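PDB 3RPZ: ADP/ATP-dependent NAD(P)H-hydrate dehydratase from Bacillus subtilis, which catalyses the dehydration of hydrated NADH and NADPH at the expense of ADP or ATP, probably restoring the normal coenzymes. Local coordinates for residues Y174-A179 with G200-N205; G247-L252 with S268-R273. All coordinates share one frame; numbering follows the deposited sequence. Where two conformers were deposited one is given.

Contact 1 of 2, residues Y174-A179 with G200-N205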
loop_
_atom_site.group_PDB
_atom_site.type_symbol
_atom_site.label_atom_id
_atom_site.label_comp_id
_atom_site.label_asym_id
_atom_site.label_seq_id
_atom_site.Cartn_x
_atom_site.Cartn_y
_atom_site.Cartn_z
ATOM N N TYR A 174 19.016 14.609 -35.247
ATOM C CA TYR A 174 20.003 14.654 -34.174
ATOM C C TYR A 174 20.135 13.321 -33.495
ATOM O O TYR A 174 21.251 12.910 -33.173
ATOM C CB TYR A 174 19.723 15.774 -33.158
ATOM C CG TYR A 174 20.160 17.165 -33.629
ATOM C CD1 TYR A 174 21.494 17.488 -33.741
ATOM C CD2 TYR A 174 19.213 18.143 -33.877
ATOM C CE1 TYR A 174 21.891 18.740 -34.165
ATOM C CE2 TYR A 174 19.617 19.418 -34.293
ATOM C CZ TYR A 174 20.946 19.672 -34.405
ATOM O OH TYR A 174 21.380 20.917 -34.823
ATOM N N ALA A 175 19.009 12.656 -33.205
ATOM C CA ALA A 175 19.087 11.392 -32.519
ATOM C C ALA A 175 19.867 10.366 -33.345
ATOM O O ALA A 175 20.698 9.642 -32.834
ATOM C CB ALA A 175 17.687 10.858 -32.174
ATOM N N LYS A 176 19.601 10.317 -34.648
ATOM C CA LYS A 176 20.303 9.396 -35.543
ATOM C C LYS A 176 21.770 9.746 -35.618
ATOM O O LYS A 176 22.632 8.851 -35.549
ATOM C CB LYS A 176 19.689 9.430 -36.936
ATOM C CG LYS A 176 18.382 8.786 -37.046
ATOM C CD LYS A 176 17.824 8.805 -38.474
ATOM C CE LYS A 176 18.472 7.751 -39.325
ATOM N NZ LYS A 176 19.764 8.198 -39.852
ATOM N N GLU A 177 22.083 11.027 -35.734
ATOM C CA GLU A 177 23.488 11.437 -35.867
ATOM C C GLU A 177 24.291 11.008 -34.620
ATOM O O GLU A 177 25.446 10.488 -34.720
ATOM C CB GLU A 177 23.533 12.958 -36.022
ATOM C CG GLU A 177 24.857 13.640 -35.874
ATOM C CD GLU A 177 24.696 15.100 -36.247
ATOM O OE1 GLU A 177 24.597 15.384 -37.463
ATOM O OE2 GLU A 177 24.557 15.940 -35.324
ATOM N N TRP A 178 23.714 11.223 -33.431
ATOM C CA TRP A 178 24.412 10.946 -32.216
ATOM C C TRP A 178 24.421 9.476 -31.862
ATOM O O TRP A 178 25.372 8.980 -31.274
ATOM C CB TRP A 178 23.915 11.846 -31.075
ATOM C CG TRP A 178 24.515 13.175 -31.180
ATOM C CD1 TRP A 178 24.038 14.243 -31.866
ATOM C CD2 TRP A 178 25.784 13.569 -30.632
ATOM N NE1 TRP A 178 24.932 15.311 -31.751
ATOM C CE2 TRP A 178 25.996 14.910 -30.996
ATOM C CE3 TRP A 178 26.715 12.934 -29.809
ATOM C CZ2 TRP A 178 27.129 15.623 -30.597
ATOM C CZ3 TRP A 178 27.875 13.656 -29.429
ATOM C CH2 TRP A 178 28.040 14.981 -29.801
ATOM N N ALA A 179 23.388 8.722 -32.233
ATOM C CA ALA A 179 23.441 7.274 -32.073
ATOM C C ALA A 179 24.572 6.688 -32.889
ATOM O O ALA A 179 25.280 5.796 -32.459
ATOM C CB ALA A 179 22.106 6.610 -32.488
ATOM N N GLY A 200 21.943 2.602 -37.840
ATOM C CA GLY A 200 21.178 3.449 -38.704
ATOM C C GLY A 200 19.667 3.267 -38.756
ATOM O O GLY A 200 18.938 4.114 -39.302
ATOM N N ASP A 201 19.183 2.167 -38.187
ATOM C CA ASP A 201 17.737 1.970 -38.120
ATOM C C ASP A 201 17.180 3.056 -37.212
ATOM O O ASP A 201 17.812 3.442 -36.233
ATOM C CB ASP A 201 17.382 0.603 -37.551
ATOM C CG ASP A 201 17.539 -0.537 -38.511
ATOM O OD1 ASP A 201 17.969 -0.313 -39.646
ATOM O OD2 ASP A 201 17.223 -1.669 -38.015
ATOM N N CYS A 202 15.994 3.566 -37.514
ATOM C CA CYS A 202 15.359 4.545 -36.665
ATOM C C CYS A 202 13.856 4.453 -36.820
ATOM O O CYS A 202 13.334 4.194 -37.917
ATOM C CB CYS A 202 15.866 5.903 -37.034
ATOM S SG CYS A 202 15.471 7.272 -35.967
ATOM N N TRP A 203 13.166 4.650 -35.701
ATOM C CA TRP A 203 11.708 4.579 -35.619
ATOM C C TRP A 203 11.190 5.729 -34.785
ATOM O O TRP A 203 11.909 6.309 -33.973
ATOM C CB TRP A 203 11.259 3.260 -34.996
ATOM C CG TRP A 203 11.699 2.042 -35.725
ATOM C CD1 TRP A 203 12.929 1.386 -35.623
ATOM C CD2 TRP A 203 10.944 1.297 -36.676
ATOM N NE1 TRP A 203 12.940 0.292 -36.428
ATOM C CE2 TRP A 203 11.746 0.205 -37.089
ATOM C CE3 TRP A 203 9.676 1.440 -37.217
ATOM C CZ2 TRP A 203 11.305 -0.729 -38.000
ATOM C CZ3 TRP A 203 9.227 0.483 -38.115
ATOM C CH2 TRP A 203 10.052 -0.556 -38.517
ATOM N N LEU A 204 9.916 6.062 -35.003
ATOM C CA LEU A 204 9.152 6.973 -34.138
ATOM C C LEU A 204 8.128 6.158 -33.382
ATOM O O LEU A 204 7.526 5.241 -33.929
ATOM C CB LEU A 204 8.446 8.059 -34.931
ATOM C CG LEU A 204 9.317 8.987 -35.763
ATOM C CD1 LEU A 204 8.436 10.075 -36.422
ATOM C CD2 LEU A 204 10.435 9.642 -34.942
ATOM N N ASN A 205 7.859 6.571 -32.150
ATOM C CA ASN A 205 6.827 5.937 -31.358
ATOM C C ASN A 205 5.500 6.667 -31.511
ATOM O O ASN A 205 5.463 7.885 -31.304
ATOM C CB ASN A 205 7.183 5.972 -29.885
ATOM C CG ASN A 205 6.172 5.185 -29.091
ATOM O OD1 ASN A 205 5.979 4.004 -29.327
ATOM N ND2 ASN A 205 5.501 5.848 -28.162
#
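K176 is the one helix residue that reaches G200 and C202, and it does so with its aliphatic chain. The carbonyl O of G200 lies 3.7 Å from K176 CE, a van der Waals approach to a methylene that the ammonium nitrogen should polarise. D201 turns its CB away from the helix and forms a salt bridge with K236. At C202 the chain has become strand, and the side chain points at the helix. With SG anti to the backbone N (chi1 -170°), the sulfur lies alongside the start of the lysine chain, 3.5 Å from K176 CG. C202 CB lies against the same methylenes, 3.8 Å from K176 CD. K176 is extended as far as CD and then bends at chi3 (78°) and chi4 (-82°). No hydrogen bond links the two segments; the join is van der Waals contact of the K176 methylenes with C202 and with the carbonyl O of G200. W203 packs against W9, H13 and L240. C202 also touches V194, and A175 packs on V194 and L188. Helix 171-182 thus lies against the antiparallel edge of a mixed, mainly parallel sheet, consistent with the ribokinase-like fold of this family; 202-204 is the outermost strand there within the chain.

Contact 2 of 2, residues G247-L252 with S268-R273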
loop_
_atom_site.group_PDB
_atom_site.type_symbol
_atom_site.label_atom_id
_atom_site.label_comp_id
_atom_site.label_asym_id
_atom_site.label_seq_id
_atom_site.Cartn_x
_atom_site.Cartn_y
_atom_site.Cartn_z
ATOM N N GLY A 247 3.607 4.162 -23.758
ATOM C CA GLY A 247 2.669 5.159 -24.263
ATOM C C GLY A 247 1.251 4.626 -24.327
ATOM O O GLY A 247 0.290 5.339 -24.021
ATOM N N ALA A 248 1.072 3.367 -24.732
ATOM C CA ALA A 248 -0.249 2.755 -24.812
ATOM C C ALA A 248 -0.944 2.725 -23.454
ATOM O O ALA A 248 -2.168 2.824 -23.382
ATOM C CB ALA A 248 -0.164 1.353 -25.427
ATOM N N CYS A 249 -0.177 2.562 -22.384
ATOM C CA CYS A 249 -0.758 2.564 -21.045
ATOM C C CYS A 249 -1.374 3.905 -20.722
ATOM O O CYS A 249 -2.456 3.971 -20.112
ATOM C CB CYS A 249 0.274 2.189 -19.999
ATOM S SG CYS A 249 0.772 0.428 -20.047
ATOM N N ALA A 250 -0.698 5.003 -21.088
ATOM C CA ALA A 250 -1.273 6.330 -20.905
ATOM C C ALA A 250 -2.512 6.543 -21.743
ATOM O O ALA A 250 -3.448 7.200 -21.291
ATOM C CB ALA A 250 -0.214 7.391 -21.243
ATOM N N GLU A 251 -2.550 5.987 -22.936
ATOM C CA GLU A 251 -3.752 6.123 -23.768
ATOM C C GLU A 251 -4.921 5.352 -23.188
ATOM O O GLU A 251 -6.048 5.848 -23.251
ATOM C CB GLU A 251 -3.482 5.685 -25.200
ATOM C CG GLU A 251 -2.462 6.556 -25.892
ATOM C CD GLU A 251 -2.165 6.166 -27.314
ATOM O OE1 GLU A 251 -2.944 5.365 -27.902
ATOM O OE2 GLU A 251 -1.274 6.762 -27.913
ATOM N N LEU A 252 -4.706 4.171 -22.616
ATOM C CA LEU A 252 -5.761 3.456 -21.895
ATOM C C LEU A 252 -6.273 4.314 -20.775
ATOM O O LEU A 252 -7.479 4.484 -20.601
ATOM C CB LEU A 252 -5.260 2.125 -21.309
ATOM C CG LEU A 252 -6.299 1.306 -20.509
ATOM C CD1 LEU A 252 -6.547 1.814 -19.095
ATOM C CD2 LEU A 252 -7.640 1.194 -21.271
ATOM N N SER A 268 2.534 0.954 -14.701
ATOM C CA SER A 268 2.878 -0.426 -14.391
ATOM C C SER A 268 1.677 -1.288 -14.014
ATOM O O SER A 268 1.670 -2.471 -14.236
ATOM C CB SER A 268 3.877 -0.474 -13.234
ATOM O OG SER A 268 5.015 0.201 -13.566
ATOM N N ASP A 269 0.704 -0.669 -13.371
ATOM C CA ASP A 269 -0.515 -1.334 -12.905
ATOM C C ASP A 269 -1.403 -1.623 -14.165
ATOM O O ASP A 269 -2.212 -2.568 -14.160
ATOM C CB ASP A 269 -1.422 -0.479 -11.935
ATOM C CG ASP A 269 -0.882 -0.064 -10.512
ATOM O OD1 ASP A 269 0.013 -0.683 -9.949
ATOM O OD2 ASP A 269 -1.512 0.947 -9.941
ATOM N N ILE A 270 -1.361 -0.749 -15.190
ATOM C CA ILE A 270 -2.181 -0.808 -16.426
ATOM C C ILE A 270 -1.575 -1.771 -17.437
ATOM O O ILE A 270 -2.274 -2.418 -18.227
ATOM C CB ILE A 270 -2.268 0.640 -17.062
ATOM C CG1 ILE A 270 -3.112 1.525 -16.151
ATOM C CG2 ILE A 270 -2.779 0.691 -18.525
ATOM C CD1 ILE A 270 -2.925 3.045 -16.400
ATOM N N LEU A 271 -0.253 -1.905 -17.420
ATOM C CA LEU A 271 0.470 -2.698 -18.418
ATOM C C LEU A 271 -0.041 -4.136 -18.555
ATOM O O LEU A 271 -0.104 -4.664 -19.656
ATOM C CB LEU A 271 1.958 -2.673 -18.138
ATOM C CG LEU A 271 2.868 -3.421 -19.083
ATOM C CD1 LEU A 271 2.818 -2.813 -20.514
ATOM C CD2 LEU A 271 4.309 -3.354 -18.558
ATOM N N PRO A 272 -0.381 -4.795 -17.434
ATOM C CA PRO A 272 -0.854 -6.200 -17.612
ATOM C C PRO A 272 -1.992 -6.371 -18.610
ATOM O O PRO A 272 -1.950 -7.266 -19.444
ATOM C CB PRO A 272 -1.252 -6.599 -16.184
ATOM C CG PRO A 272 -0.296 -5.837 -15.311
ATOM C CD PRO A 272 -0.230 -4.472 -16.016
ATOM N N ARG A 273 -2.986 -5.485 -18.534
ATOM C CA ARG A 273 -4.146 -5.560 -19.406
ATOM C C ARG A 273 -3.813 -5.034 -20.806
ATOM O O ARG A 273 -4.315 -5.584 -21.813
ATOM C CB ARG A 273 -5.340 -4.814 -18.805
ATOM C CG ARG A 273 -6.049 -5.577 -17.728
ATOM C CD ARG A 273 -7.322 -4.823 -17.201
ATOM N NE ARG A 273 -7.959 -5.633 -16.161
ATOM C CZ ARG A 273 -8.851 -6.583 -16.388
ATOM N NH1 ARG A 273 -9.256 -6.849 -17.628
ATOM N NH2 ARG A 273 -9.345 -7.272 -15.362
#
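C249 meets I270 and L271 where segment 247-252 of helix 235-256 packs on segment 268-273 of helix 264-277. The segment axes cross at 92° and come within 9.0 Å. The closest pair of CA atoms, C249 and I270, is 5.9 Å apart. Apolar contacts carry the interface. The gamma methyl of I270 sits between C249 and L252: its CG2 is 3.7 Å from C249 CB. CG2 is anti to the backbone N of I270, which directs this branch at the other helix. L252 meets the isoleucine at the exposed margin, but its side chain has two conformers, so the detail there is doubtful.

Sulfur contacts form the second group. C249 SG reaches over the backbone of L271, the residue after I270, and is 3.5 Å from L271 CA. The same sulfur is 3.8 Å from L271 CB, so it lies against the base of the leucine, and it also meets the CD1 branch. L271 packs further on L245 and M224.

C249 O also takes part, as a packing surface. It lies 3.7 Å from I270 CG2 and 3.9 Å from I270 CD1. Charged partners lie beyond the contact: R273 forms a salt bridge with E256 of a second subunit. No hydrogen bond crosses between the segments, so the contact between them is van der Waals packing of methyl groups, sulfur and backbone.

Contact 1 closes before contact 2 opens, so the two come in series along the chain. Their centres are 25 Å apart. Their nearest atoms are about 5 Å apart and do not touch. Contact 1 joins a helix to the last strand of the sheet, while contact 2 joins two helices near the C-terminal end. Helix 235-256 links the regions: W203 and N205 pack on its earlier part, and segment 247-252 lies further along it. Between the contacts along the chain lie several AMP-pocket residues, including G208, N209 and T217. E251 OE2, on segment 247-252, accepts a hydrogen bond from G208 N, so this segment borders the AMP pocket.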